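Local coordinates for lipoprotein (PDB 3CX3) that binds zinc and probably serves as the lipid-attached solute-binding component of an ABC transporter that takes the metal up into the pneumococcal cell, at residues S41-F46 / E70-S75; I13-Y18 / A22-V27; Y64-L69 / M94-V99; P119-D124 / G129-I134; G200-G203 / Q208-S211. One frame throughout, in Å; residues are numbered along the deposited sequence.

Interaction 1. Residues S41-F46 / E70-S75; sequences SGIHSF and ESWAGS. With ZN (zinc ion), chain E.
Glu70 meets Ile43 through its aliphatic part: Ile43 CD1 lies 3.7 Å from Glu70 CG. The chain bends at chi2, and the carboxylate has other partners. Its OE2 is hydrogen-bonded to Ser16 OG and His65 N, and its OE1 to Ser66 N, three bonds that would compensate a buried negative charge. On the opposing loop, Ile43 holds CG1 anti to the backbone N (chi1 -173°), which carries CD1 across to this methylene and on to the indole of Trp72, with CD1 4.3 Å from CH2. Trp72 is the residue most buried by the other loop. Glu70 CB sits over one of its faces, toward the rim. Phe46 meets it in an offset edge-to-face stack: the edge of the phenyl ring turns to the indole face with the planes at 66°, and Phe46 CD2 is 3.6 Å from Trp72 CH2. The Phe46 carbonyl O comes obliquely to the indole, 3.2 Å from Trp72 CZ3. From Gly42 to Ser45 the chain makes a turn, closed by Ser45 N bonding to Gly42 O at 3.0 Å, and from this turn His44 points the other way and binds the zinc ion through NE2 at 2.0 Å. The loop therefore has two chemistries, polar and metal-binding on one side and apolar on the other. Contact across the segments rests on dispersion and ring packing, which probably help to steady the turn that presents a zinc ligand.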
# COMPACT_ATOMS: atom_id res chain seq x y z
N SER A 41 -5.97 11.53 -6.45
CA SER A 41 -7.34 10.99 -6.63
C SER A 41 -7.56 9.70 -5.81
O SER A 41 -8.40 9.69 -4.89
CB SER A 41 -7.72 10.79 -8.11
OG SER A 41 -8.88 9.99 -8.26
N GLY A 42 -6.83 8.63 -6.14
CA GLY A 42 -7.01 7.33 -5.47
C GLY A 42 -6.64 6.14 -6.32
O GLY A 42 -7.32 5.83 -7.30
N ILE A 43 -5.57 5.45 -5.91
CA ILE A 43 -4.83 4.49 -6.75
C ILE A 43 -5.67 3.43 -7.47
O ILE A 43 -5.30 2.98 -8.56
CB ILE A 43 -3.65 3.78 -5.95
CG1 ILE A 43 -2.78 2.92 -6.87
CG2 ILE A 43 -4.19 2.92 -4.79
CD1 ILE A 43 -1.95 3.69 -7.87
N HIS A 44 -6.77 3.02 -6.82
CA HIS A 44 -7.69 2.00 -7.32
C HIS A 44 -8.51 2.45 -8.56
O HIS A 44 -8.68 1.70 -9.51
CB HIS A 44 -8.63 1.54 -6.19
CG HIS A 44 -7.95 0.74 -5.11
ND1 HIS A 44 -7.78 -0.63 -5.19
CD2 HIS A 44 -7.42 1.11 -3.92
CE1 HIS A 44 -7.16 -1.06 -4.11
NE2 HIS A 44 -6.92 -0.03 -3.32
N SER A 45 -8.99 3.69 -8.53
CA SER A 45 -9.83 4.23 -9.62
C SER A 45 -9.07 5.19 -10.57
O SER A 45 -9.65 5.69 -11.53
CB SER A 45 -11.05 4.93 -9.04
OG SER A 45 -10.63 6.08 -8.32
N PHE A 46 -7.80 5.44 -10.27
CA PHE A 46 -7.03 6.48 -10.95
C PHE A 46 -6.63 6.07 -12.36
O PHE A 46 -6.19 4.94 -12.59
CB PHE A 46 -5.77 6.80 -10.13
CG PHE A 46 -4.84 7.78 -10.80
CD1 PHE A 46 -5.04 9.16 -10.66
CD2 PHE A 46 -3.76 7.33 -11.56
CE1 PHE A 46 -4.17 10.07 -11.29
CE2 PHE A 46 -2.89 8.24 -12.18
CZ PHE A 46 -3.10 9.61 -12.05
N GLU A 70 -2.18 -0.92 -10.64
CA GLU A 70 -2.01 0.00 -11.74
C GLU A 70 -2.12 -0.79 -13.06
O GLU A 70 -1.12 -1.25 -13.61
CB GLU A 70 -0.69 0.74 -11.62
CG GLU A 70 -0.44 1.34 -10.22
CD GLU A 70 0.51 0.51 -9.38
OE1 GLU A 70 0.35 -0.76 -9.36
OE2 GLU A 70 1.43 1.12 -8.76
N SER A 71 -3.37 -0.94 -13.51
CA SER A 71 -3.75 -1.66 -14.75
C SER A 71 -3.25 -1.01 -16.05
O SER A 71 -2.92 -1.73 -16.99
CB SER A 71 -5.26 -1.82 -14.84
OG SER A 71 -5.72 -2.82 -13.96
N TRP A 72 -3.27 0.32 -16.13
CA TRP A 72 -2.49 1.00 -17.17
C TRP A 72 -1.07 0.76 -16.67
O TRP A 72 -0.84 0.82 -15.47
CB TRP A 72 -2.75 2.51 -17.17
CG TRP A 72 -1.89 3.19 -16.15
CD1 TRP A 72 -0.60 3.68 -16.32
CD2 TRP A 72 -2.21 3.39 -14.78
NE1 TRP A 72 -0.12 4.19 -15.14
CE2 TRP A 72 -1.09 4.02 -14.18
CE3 TRP A 72 -3.34 3.12 -14.01
CZ2 TRP A 72 -1.07 4.38 -12.84
CZ3 TRP A 72 -3.32 3.46 -12.69
CH2 TRP A 72 -2.20 4.09 -12.11
N ALA A 73 -0.11 0.50 -17.54
CA ALA A 73 1.28 0.33 -17.08
C ALA A 73 1.85 -0.78 -17.90
O ALA A 73 2.93 -0.65 -18.48
CB ALA A 73 1.36 -0.03 -15.59
N GLY A 74 1.12 -1.89 -17.88
CA GLY A 74 1.13 -2.80 -19.00
C GLY A 74 0.36 -1.95 -19.98
O GLY A 74 -0.61 -1.27 -19.61
N SER A 75 0.82 -1.93 -21.22
CA SER A 75 0.19 -1.11 -22.24
C SER A 75 0.81 0.29 -22.39
O SER A 75 0.52 0.98 -23.38
CB SER A 75 -1.32 -1.06 -22.05
OG SER A 75 -1.89 -2.28 -22.51
ZN ZN E . -6.73 -0.28 -1.35

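Interaction 2. Residues I13-Y18 / A22-V27; sequences IVTSFY and AMVKEV
Tyr18 and Ala22 form the tight end of this contact, one helical turn apart. Ala22 N donates to Tyr18 O at 2.8 Å with an N-H...O angle of 172°, a nearly straight bond in the first turn of helix 18-28. The phenol ring covers the same turn: with CG anti to the backbone N (chi1 169°), it leans forward along the helix, toward its C-terminal end, and lays one face on the methyl of Ala22, whose CB is 3.5 Å from both CE1 and CZ of Tyr18. A methyl suits this place because it is small enough for the ring to lie close. Further along, packing is looser. Val24 turns its two methyls to the strand: CG1 lies 4.2 Å from Ile13 CG2, and CG2 slides past Thr15 OG1 at 3.9 Å. Branched residues fit both the strand and the helix flank that covers it. Beyond this buried seam, Lys25 lies in solvent, while Glu26, partly exposed, also packs on Phe157 of helix 147-173. Strand 12-15, helix 18-28 and strand 33-36 make a beta-alpha-beta unit, and the contact is its first half. Chemically, a single backbone bond and one CH-pi-like methyl-on-ring contact hold the corner, while the rest is mainly hydrophobic; Thr15 OG1 is buried against Val24 with no partner in the model, a polar cost the contact itself does not offset.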
# COMPACT_ATOMS: atom_id res chain seq x y z
N ILE A 13 12.96 9.86 -11.89
CA ILE A 13 12.17 8.66 -11.57
C ILE A 13 10.72 9.03 -11.21
O ILE A 13 10.47 9.78 -10.27
CB ILE A 13 12.83 7.80 -10.44
CG1 ILE A 13 14.05 7.04 -10.96
CG2 ILE A 13 11.84 6.84 -9.83
CD1 ILE A 13 14.94 6.46 -9.87
N VAL A 14 9.79 8.50 -12.00
CA VAL A 14 8.38 8.67 -11.72
C VAL A 14 7.82 7.40 -11.08
O VAL A 14 8.30 6.27 -11.30
CB VAL A 14 7.58 9.15 -12.97
CG1 VAL A 14 6.10 9.28 -12.66
CG2 VAL A 14 8.09 10.51 -13.42
N THR A 15 6.79 7.61 -10.28
CA THR A 15 6.38 6.67 -9.27
C THR A 15 4.87 6.73 -9.16
O THR A 15 4.29 7.81 -9.28
CB THR A 15 7.10 7.06 -8.00
OG1 THR A 15 8.21 6.16 -7.82
CG2 THR A 15 6.20 7.10 -6.82
N SER A 16 4.22 5.59 -8.97
CA SER A 16 2.76 5.56 -9.12
C SER A 16 2.05 6.22 -7.96
O SER A 16 1.38 7.25 -8.15
CB SER A 16 2.21 4.16 -9.42
OG SER A 16 2.62 3.21 -8.48
N PHE A 17 2.24 5.66 -6.77
CA PHE A 17 1.62 6.16 -5.55
C PHE A 17 2.56 5.97 -4.35
O PHE A 17 3.70 5.56 -4.56
CB PHE A 17 0.19 5.61 -5.38
CG PHE A 17 0.11 4.23 -4.78
CD1 PHE A 17 0.72 3.12 -5.39
CD2 PHE A 17 -0.63 4.04 -3.62
CE1 PHE A 17 0.62 1.83 -4.83
CE2 PHE A 17 -0.73 2.78 -3.05
CZ PHE A 17 -0.10 1.65 -3.68
N TYR A 18 2.11 6.28 -3.13
CA TYR A 18 3.01 6.48 -1.99
C TYR A 18 3.93 5.33 -1.55
O TYR A 18 5.13 5.56 -1.36
CB TYR A 18 2.29 7.04 -0.76
CG TYR A 18 3.17 6.99 0.46
CD1 TYR A 18 4.18 7.93 0.63
CD2 TYR A 18 3.02 5.98 1.42
CE1 TYR A 18 5.02 7.90 1.77
CE2 TYR A 18 3.86 5.93 2.55
CZ TYR A 18 4.86 6.90 2.71
OH TYR A 18 5.70 6.90 3.79
N ALA A 22 7.88 6.17 -1.50
CA ALA A 22 8.63 6.10 -0.27
C ALA A 22 9.68 5.02 -0.30
O ALA A 22 10.71 5.14 0.35
CB ALA A 22 7.69 5.85 0.87
N MSE A 23 9.41 3.96 -1.03
CA MSE A 23 10.28 2.81 -1.04
C MSE A 23 11.39 2.96 -2.08
O MSE A 23 12.46 2.39 -1.93
CB MSE A 23 9.44 1.57 -1.33
CG MSE A 23 9.69 0.46 -0.39
SE MSE A 23 8.24 -0.85 -0.36
CE MSE A 23 9.20 -2.17 0.60
N VAL A 24 11.13 3.71 -3.15
CA VAL A 24 12.19 4.00 -4.12
C VAL A 24 13.14 5.03 -3.52
O VAL A 24 14.36 4.90 -3.61
CB VAL A 24 11.66 4.50 -5.48
CG1 VAL A 24 12.78 4.52 -6.49
CG2 VAL A 24 10.56 3.61 -5.98
N LYS A 25 12.55 6.04 -2.89
CA LYS A 25 13.27 7.08 -2.18
C LYS A 25 14.14 6.54 -1.04
O LYS A 25 15.24 7.03 -0.80
CB LYS A 25 12.30 8.14 -1.65
CG LYS A 25 12.14 9.35 -2.55
CD LYS A 25 11.58 10.55 -1.79
CE LYS A 25 12.04 11.87 -2.42
NZ LYS A 25 13.43 12.27 -2.02
N GLU A 26 13.64 5.54 -0.33
CA GLU A 26 14.44 4.89 0.71
C GLU A 26 15.57 4.05 0.12
O GLU A 26 16.64 3.96 0.72
CB GLU A 26 13.56 4.06 1.65
CG GLU A 26 13.51 4.64 3.05
CD GLU A 26 12.11 4.81 3.59
OE1 GLU A 26 11.74 4.07 4.53
OE2 GLU A 26 11.37 5.70 3.10
N VAL A 27 15.34 3.47 -1.06
CA VAL A 27 16.36 2.66 -1.70
C VAL A 27 17.45 3.52 -2.34
O VAL A 27 18.61 3.11 -2.41
CB VAL A 27 15.76 1.64 -2.72
CG1 VAL A 27 16.84 1.02 -3.59
CG2 VAL A 27 14.98 0.54 -1.97

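Interaction 3. Residues Y64-L69 / M94-V99; sequences YHSHTL and MTLERV
Leu96 touches Thr68 and Ser66 through a single methyl, CD1, and all the contact across the two loops is of the van der Waals kind. Thr68 and Leu96 reach toward each other tip to tip: CD1 lies 3.3 Å from Thr68 OG1 and 3.8 Å from Thr68 CG2, with Ser66 OG at 4.0 Å completing the patch. The leucine gets there because its CG stands beside the backbone N (chi1 -49°), pointing the branch at the facing loop. Polar bonding, by contrast, stays inside residues 64-69. Ser66 OG and Thr68 OG1 are hydrogen-bonded at 2.8 Å, and Leu69 N bonds to Ser66 O at 3.0 Å, closing a turn. Small hydroxyl residues suit this place, since each can bond to the other while offering little bulk to the leucine. The polar groups brace their own loop, and the methyl lies against them. The loop of 64-69 leaves the sheet at the end of strand 61-64, and Ser66 also packs on strand 86-89 beside it. Segment 94-99 follows strand 86-89, with Met94 resting on helix 125-142, and then passes helix 188-193, where the Glu97 carboxylate bonds to Ser188 and its backbone N to the Tyr189 hydroxyl.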
# COMPACT_ATOMS: atom_id res chain seq x y z
N TYR A 64 5.94 1.25 -10.76
CA TYR A 64 4.63 1.01 -10.20
C TYR A 64 4.62 -0.23 -9.29
O TYR A 64 5.64 -0.91 -9.15
CB TYR A 64 3.51 1.01 -11.29
CG TYR A 64 3.51 -0.18 -12.18
CD1 TYR A 64 4.43 -0.31 -13.21
CD2 TYR A 64 2.60 -1.21 -11.99
CE1 TYR A 64 4.42 -1.42 -14.03
CE2 TYR A 64 2.59 -2.33 -12.80
CZ TYR A 64 3.51 -2.43 -13.82
OH TYR A 64 3.51 -3.55 -14.63
N HIS A 65 3.48 -0.50 -8.63
CA HIS A 65 3.38 -1.63 -7.69
C HIS A 65 3.21 -2.95 -8.42
O HIS A 65 4.06 -3.82 -8.28
CB HIS A 65 2.26 -1.38 -6.66
CG HIS A 65 1.96 -2.55 -5.76
ND1 HIS A 65 2.84 -3.02 -4.81
CD2 HIS A 65 0.83 -3.29 -5.62
CE1 HIS A 65 2.30 -4.04 -4.16
NE2 HIS A 65 1.07 -4.21 -4.61
N SER A 66 2.14 -3.08 -9.21
CA SER A 66 1.69 -4.39 -9.71
C SER A 66 0.70 -4.30 -10.85
O SER A 66 -0.10 -3.37 -10.92
CB SER A 66 1.02 -5.16 -8.57
OG SER A 66 0.41 -6.34 -9.03
N HIS A 67 0.71 -5.30 -11.73
CA HIS A 67 -0.19 -5.31 -12.87
C HIS A 67 -1.65 -5.41 -12.42
O HIS A 67 -2.54 -4.94 -13.12
CB HIS A 67 0.19 -6.42 -13.87
CG HIS A 67 0.20 -7.80 -13.28
ND1 HIS A 67 1.35 -8.38 -12.78
CD2 HIS A 67 -0.79 -8.72 -13.12
CE1 HIS A 67 1.06 -9.59 -12.32
NE2 HIS A 67 -0.23 -9.82 -12.51
N THR A 68 -1.85 -6.01 -11.25
CA THR A 68 -3.16 -6.16 -10.60
C THR A 68 -3.70 -4.89 -9.88
O THR A 68 -4.82 -4.92 -9.30
CB THR A 68 -3.08 -7.29 -9.55
OG1 THR A 68 -2.28 -6.87 -8.45
CG2 THR A 68 -2.45 -8.51 -10.14
N LEU A 69 -2.93 -3.79 -9.91
CA LEU A 69 -3.35 -2.54 -9.28
C LEU A 69 -3.36 -1.41 -10.33
O LEU A 69 -4.42 -1.01 -10.84
CB LEU A 69 -2.39 -2.18 -8.13
CG LEU A 69 -2.89 -1.60 -6.79
CD1 LEU A 69 -1.88 -0.55 -6.22
CD2 LEU A 69 -4.35 -1.05 -6.83
N MSE A 94 6.28 -11.56 -6.83
CA MSE A 94 5.60 -11.73 -5.52
C MSE A 94 4.22 -12.35 -5.64
O MSE A 94 3.39 -11.87 -6.39
CB MSE A 94 5.46 -10.41 -4.79
CG MSE A 94 6.77 -9.84 -4.30
SE MSE A 94 6.38 -8.24 -3.32
CE MSE A 94 5.14 -8.91 -1.98
N THR A 95 4.00 -13.40 -4.88
CA THR A 95 2.80 -14.21 -5.02
C THR A 95 1.68 -13.55 -4.21
O THR A 95 1.80 -13.40 -3.00
CB THR A 95 3.06 -15.71 -4.60
OG1 THR A 95 2.30 -16.07 -3.46
CG2 THR A 95 4.54 -15.94 -4.29
N LEU A 96 0.60 -13.15 -4.90
CA LEU A 96 -0.55 -12.47 -4.28
C LEU A 96 -1.73 -13.40 -3.99
O LEU A 96 -2.07 -14.27 -4.81
CB LEU A 96 -1.06 -11.29 -5.14
CG LEU A 96 -0.16 -10.20 -5.73
CD1 LEU A 96 -0.96 -9.33 -6.69
CD2 LEU A 96 0.50 -9.33 -4.68
N GLU A 97 -2.37 -13.21 -2.85
CA GLU A 97 -3.53 -14.04 -2.49
C GLU A 97 -4.80 -13.62 -3.26
O GLU A 97 -5.08 -12.43 -3.43
CB GLU A 97 -3.73 -14.13 -0.95
CG GLU A 97 -4.34 -12.91 -0.22
CD GLU A 97 -4.00 -12.84 1.30
OE1 GLU A 97 -4.39 -11.84 1.94
OE2 GLU A 97 -3.33 -13.76 1.84
N ARG A 98 -5.52 -14.63 -3.73
CA ARG A 98 -6.74 -14.47 -4.51
C ARG A 98 -7.91 -13.88 -3.69
O ARG A 98 -8.06 -14.21 -2.50
CB ARG A 98 -7.14 -15.83 -5.10
CG ARG A 98 -8.05 -15.75 -6.30
CD ARG A 98 -8.49 -17.14 -6.74
NE ARG A 98 -9.86 -17.17 -7.27
CZ ARG A 98 -10.81 -18.04 -6.89
NH1 ARG A 98 -10.55 -18.98 -5.98
NH2 ARG A 98 -12.01 -17.97 -7.43
N VAL A 99 -8.70 -13.01 -4.32
CA VAL A 99 -9.86 -12.38 -3.69
C VAL A 99 -10.90 -13.44 -3.32
O VAL A 99 -11.47 -14.08 -4.21
CB VAL A 99 -10.50 -11.26 -4.56
CG1 VAL A 99 -11.81 -10.76 -3.95
CG2 VAL A 99 -9.53 -10.10 -4.72

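Interaction 4. Residues P119-D124 / G129-I134; sequences PHTWLD and GEEAQI. With ZN (zinc ion), chain E.
Thr121 and Glu131 meet methyl to carboxylate: Thr121 CG2 lies 3.6 Å from Glu131 OE1, and Trp122 CB borders the same oxygen at 4.5 Å. The small contact owes its form to Glu131, which leaves helix 125-142 with CG anti to the backbone N (chi1 -156°) and stays extended beyond it (chi2 -178°), carrying its charge inward from the helix to the loop. The strongest partner of that charge is not in the loop of 119-124 but is His65, whose ND1 bonds to Glu131 OE2 while its NE2 bonds to Pro119 O. With an acceptor at each nitrogen, His65 may well be an imidazolium, which would balance the buried glutamate. Trp122 turns its side chain the other way. Its CG lies between the backbone N and carbonyl carbon (chi1 61°), which folds the indole back over its own chain, so that one face covers His120 CA, 3.7 Å from the ring plane and toward the rim. NE1 bonds to Pro257 O, fixing the rotation of this large ring. Immediately before it in the loop, His120 binds the zinc ion through NE2 at 2.0 Å and is steadied from behind by Asp118, which accepts at ND1. Asp124 then takes the N-cap position of helix 125-142 and forms a salt bridge with Arg193. Together with His44, His184 and Glu259, His120 makes up the His3Glu zinc site, set between two alpha/beta lobes as is characteristic of the metal-binding solute-binding proteins of ABC transporters.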
# COMPACT_ATOMS: atom_id res chain seq x y z
N PRO A 119 -3.90 -6.86 -4.00
CA PRO A 119 -2.61 -6.22 -4.22
C PRO A 119 -1.90 -5.68 -2.98
O PRO A 119 -0.78 -5.18 -3.09
CB PRO A 119 -2.99 -5.02 -5.11
CG PRO A 119 -4.39 -4.64 -4.68
CD PRO A 119 -5.04 -5.94 -4.28
N HIS A 120 -2.56 -5.79 -1.82
CA HIS A 120 -2.32 -4.88 -0.67
C HIS A 120 -1.19 -5.32 0.22
O HIS A 120 -1.13 -5.02 1.43
CB HIS A 120 -3.57 -4.76 0.16
CG HIS A 120 -4.55 -3.77 -0.34
ND1 HIS A 120 -5.69 -4.15 -1.02
CD2 HIS A 120 -4.60 -2.41 -0.21
CE1 HIS A 120 -6.40 -3.06 -1.30
NE2 HIS A 120 -5.76 -1.99 -0.82
N THR A 121 -0.29 -6.01 -0.42
CA THR A 121 0.96 -6.45 0.14
C THR A 121 1.63 -5.45 1.09
O THR A 121 1.81 -5.74 2.27
CB THR A 121 1.78 -6.86 -1.06
OG1 THR A 121 1.80 -8.30 -1.15
CG2 THR A 121 3.14 -6.25 -1.04
N TRP A 122 1.93 -4.24 0.60
CA TRP A 122 2.84 -3.33 1.25
C TRP A 122 2.64 -3.15 2.76
O TRP A 122 3.54 -2.65 3.44
CB TRP A 122 2.82 -1.98 0.53
CG TRP A 122 1.49 -1.27 0.51
CD1 TRP A 122 1.04 -0.38 1.41
CD2 TRP A 122 0.45 -1.38 -0.49
NE1 TRP A 122 -0.22 0.08 1.07
CE2 TRP A 122 -0.60 -0.51 -0.10
CE3 TRP A 122 0.31 -2.12 -1.68
CZ2 TRP A 122 -1.78 -0.36 -0.85
CZ3 TRP A 122 -0.87 -1.98 -2.43
CH2 TRP A 122 -1.90 -1.10 -2.01
N LEU A 123 1.49 -3.58 3.26
CA LEU A 123 1.05 -3.40 4.66
C LEU A 123 1.51 -4.51 5.57
O LEU A 123 1.32 -4.48 6.78
CB LEU A 123 -0.47 -3.33 4.72
CG LEU A 123 -1.07 -2.01 4.22
CD1 LEU A 123 -2.60 -2.09 4.28
CD2 LEU A 123 -0.53 -0.77 5.01
N ASP A 124 2.12 -5.52 4.97
CA ASP A 124 2.67 -6.60 5.74
C ASP A 124 4.13 -6.30 5.78
O ASP A 124 4.78 -6.27 4.73
CB ASP A 124 2.39 -7.91 5.05
CG ASP A 124 3.11 -9.05 5.68
OD1 ASP A 124 4.02 -8.81 6.49
OD2 ASP A 124 2.76 -10.20 5.35
N GLY A 129 9.22 -5.37 2.87
CA GLY A 129 10.61 -5.80 2.76
C GLY A 129 10.99 -6.42 1.43
O GLY A 129 11.89 -5.92 0.75
N GLU A 130 10.30 -7.49 1.05
CA GLU A 130 10.60 -8.15 -0.23
C GLU A 130 10.47 -7.24 -1.46
O GLU A 130 11.17 -7.44 -2.46
CB GLU A 130 9.88 -9.49 -0.43
CG GLU A 130 8.57 -9.72 0.28
CD GLU A 130 8.35 -11.23 0.58
OE1 GLU A 130 8.39 -11.62 1.78
OE2 GLU A 130 8.18 -12.01 -0.39
N GLU A 131 9.61 -6.23 -1.36
CA GLU A 131 9.33 -5.34 -2.48
C GLU A 131 10.40 -4.28 -2.61
O GLU A 131 10.70 -3.84 -3.72
CB GLU A 131 7.95 -4.70 -2.35
CG GLU A 131 7.40 -4.28 -3.68
CD GLU A 131 6.07 -3.60 -3.57
OE1 GLU A 131 5.30 -3.91 -2.64
OE2 GLU A 131 5.78 -2.74 -4.43
N ALA A 132 10.97 -3.89 -1.47
CA ALA A 132 12.18 -3.04 -1.38
C ALA A 132 13.35 -3.66 -2.13
O ALA A 132 14.02 -2.98 -2.91
CB ALA A 132 12.56 -2.84 0.07
N GLN A 133 13.59 -4.95 -1.87
CA GLN A 133 14.61 -5.76 -2.56
C GLN A 133 14.47 -5.74 -4.08
O GLN A 133 15.39 -5.32 -4.79
CB GLN A 133 14.54 -7.22 -2.08
CG GLN A 133 15.58 -7.61 -1.07
CD GLN A 133 16.87 -8.06 -1.72
OE1 GLN A 133 17.62 -7.24 -2.25
NE2 GLN A 133 17.13 -9.37 -1.71
N ILE A 134 13.32 -6.21 -4.57
CA ILE A 134 13.02 -6.20 -6.00
C ILE A 134 13.37 -4.84 -6.58
O ILE A 134 13.99 -4.75 -7.63
CB ILE A 134 11.53 -6.50 -6.31
CG1 ILE A 134 11.11 -7.83 -5.66
CG2 ILE A 134 11.33 -6.53 -7.82
CD1 ILE A 134 9.60 -8.14 -5.69
ZN ZN E . -6.73 -0.28 -1.35

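Interaction 5. Residues G200-G203 / Q208-S211; sequences GIAG and QEPS
The two segments approach closely at Ala202 and Glu209, whose CA atoms are 4.7 Å apart, and one backbone bond joins them: Gly203 N donates to Gln208 O at 3.0 Å, in the carbonyl plane and on a lone pair, with an N-H...O angle of 154°. Ala202 crowds the same carbonyl, its CB 3.1 Å from Gln208 O. Gly203 suits its place because a beta carbon there would press tightly on Gln208 CB, which already lies 3.8 Å from Gly203 N. Past the bond the contact becomes apolar. Ile201 has CG2 anti to the backbone N, and this methyl lies 3.7 Å from Pro210 CG, which also packs 3.3 Å from Ile201 O. The rigid, puckered proline ring presents CG and CD as a hydrocarbon edge with no N-H to be paired, and Ile201 continues into the lobe by packing on helix 239-245. Gln208, bent at chi2, turns its amide inward along the loop, where OE1 accepts from Ser205 N. The loop between strand 198-200 and helix 213-224 is thus closed at its base by one main-chain bond and a small Ile-Pro patch. This probably limits the freedom of the intervening residues, among which Ser205 and Pro206 lie against the zinc ligand His44.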
# COMPACT_ATOMS: atom_id res chain seq x y z
N GLY A 200 -13.48 -5.73 5.51
CA GLY A 200 -13.58 -4.42 4.88
C GLY A 200 -15.02 -4.09 4.58
O GLY A 200 -15.79 -4.99 4.18
N ILE A 201 -15.41 -2.83 4.76
CA ILE A 201 -16.74 -2.41 4.34
C ILE A 201 -16.86 -2.55 2.81
O ILE A 201 -17.83 -3.15 2.29
CB ILE A 201 -17.09 -1.01 4.88
CG1 ILE A 201 -17.33 -1.11 6.38
CG2 ILE A 201 -18.38 -0.43 4.23
CD1 ILE A 201 -17.05 0.17 7.14
N ALA A 202 -15.85 -2.06 2.09
CA ALA A 202 -15.75 -2.25 0.63
C ALA A 202 -14.80 -3.41 0.27
O ALA A 202 -14.07 -3.91 1.14
CB ALA A 202 -15.32 -0.98 -0.05
N GLY A 203 -14.82 -3.86 -0.99
CA GLY A 203 -13.91 -4.90 -1.46
C GLY A 203 -12.48 -4.41 -1.61
O GLY A 203 -12.09 -3.41 -1.00
N GLN A 208 -15.90 -0.68 -4.67
CA GLN A 208 -16.77 -1.84 -4.47
C GLN A 208 -17.49 -1.71 -3.13
O GLN A 208 -17.15 -2.38 -2.15
CB GLN A 208 -16.01 -3.17 -4.57
CG GLN A 208 -15.42 -3.49 -5.93
CD GLN A 208 -14.00 -3.98 -5.78
OE1 GLN A 208 -13.13 -3.22 -5.40
NE2 GLN A 208 -13.76 -5.25 -6.07
N GLU A 209 -18.51 -0.84 -3.12
CA GLU A 209 -19.35 -0.56 -1.96
C GLU A 209 -20.40 -1.65 -1.77
O GLU A 209 -20.85 -2.22 -2.76
CB GLU A 209 -20.05 0.80 -2.15
CG GLU A 209 -19.11 2.03 -2.27
CD GLU A 209 -18.63 2.54 -0.91
OE1 GLU A 209 -18.60 1.75 0.06
OE2 GLU A 209 -18.29 3.75 -0.81
N PRO A 210 -20.80 -1.93 -0.50
CA PRO A 210 -21.67 -3.03 0.01
C PRO A 210 -22.91 -3.50 -0.81
O PRO A 210 -22.71 -4.26 -1.75
CB PRO A 210 -22.04 -2.55 1.40
CG PRO A 210 -20.83 -1.87 1.84
CD PRO A 210 -20.33 -1.11 0.63
N SER A 211 -24.15 -3.16 -0.43
CA SER A 211 -25.31 -3.56 -1.27
C SER A 211 -26.69 -2.88 -1.14
O SER A 211 -27.15 -2.30 -2.13
CB SER A 211 -25.47 -5.08 -1.40
OG SER A 211 -25.76 -5.69 -0.16

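Overall arrangement
Interactions 2 and 4 are the buried ones, each tying a helix to the strand or loop before it, and they meet where Met23 packs on helix 125-142 and Phe17 on Trp122. Interactions 1, 3 and 5 are partly buried loop contacts. Glu70 links interaction 1 to interactions 2 and 3, while His65 joins interaction 3 to both segments of interaction 4. Interactions 1 and 4 each supply a histidine to the same zinc ion, and interaction 5, in the other lobe, touches none of the rest. Cross-segment contact is largely aromatic in interaction 1, a methyl against hydroxyl-bearing side chains in interaction 3, and in interaction 4 a threonine methyl against a carboxylate bonded to His65, whereas interactions 2 and 5 add a backbone bond.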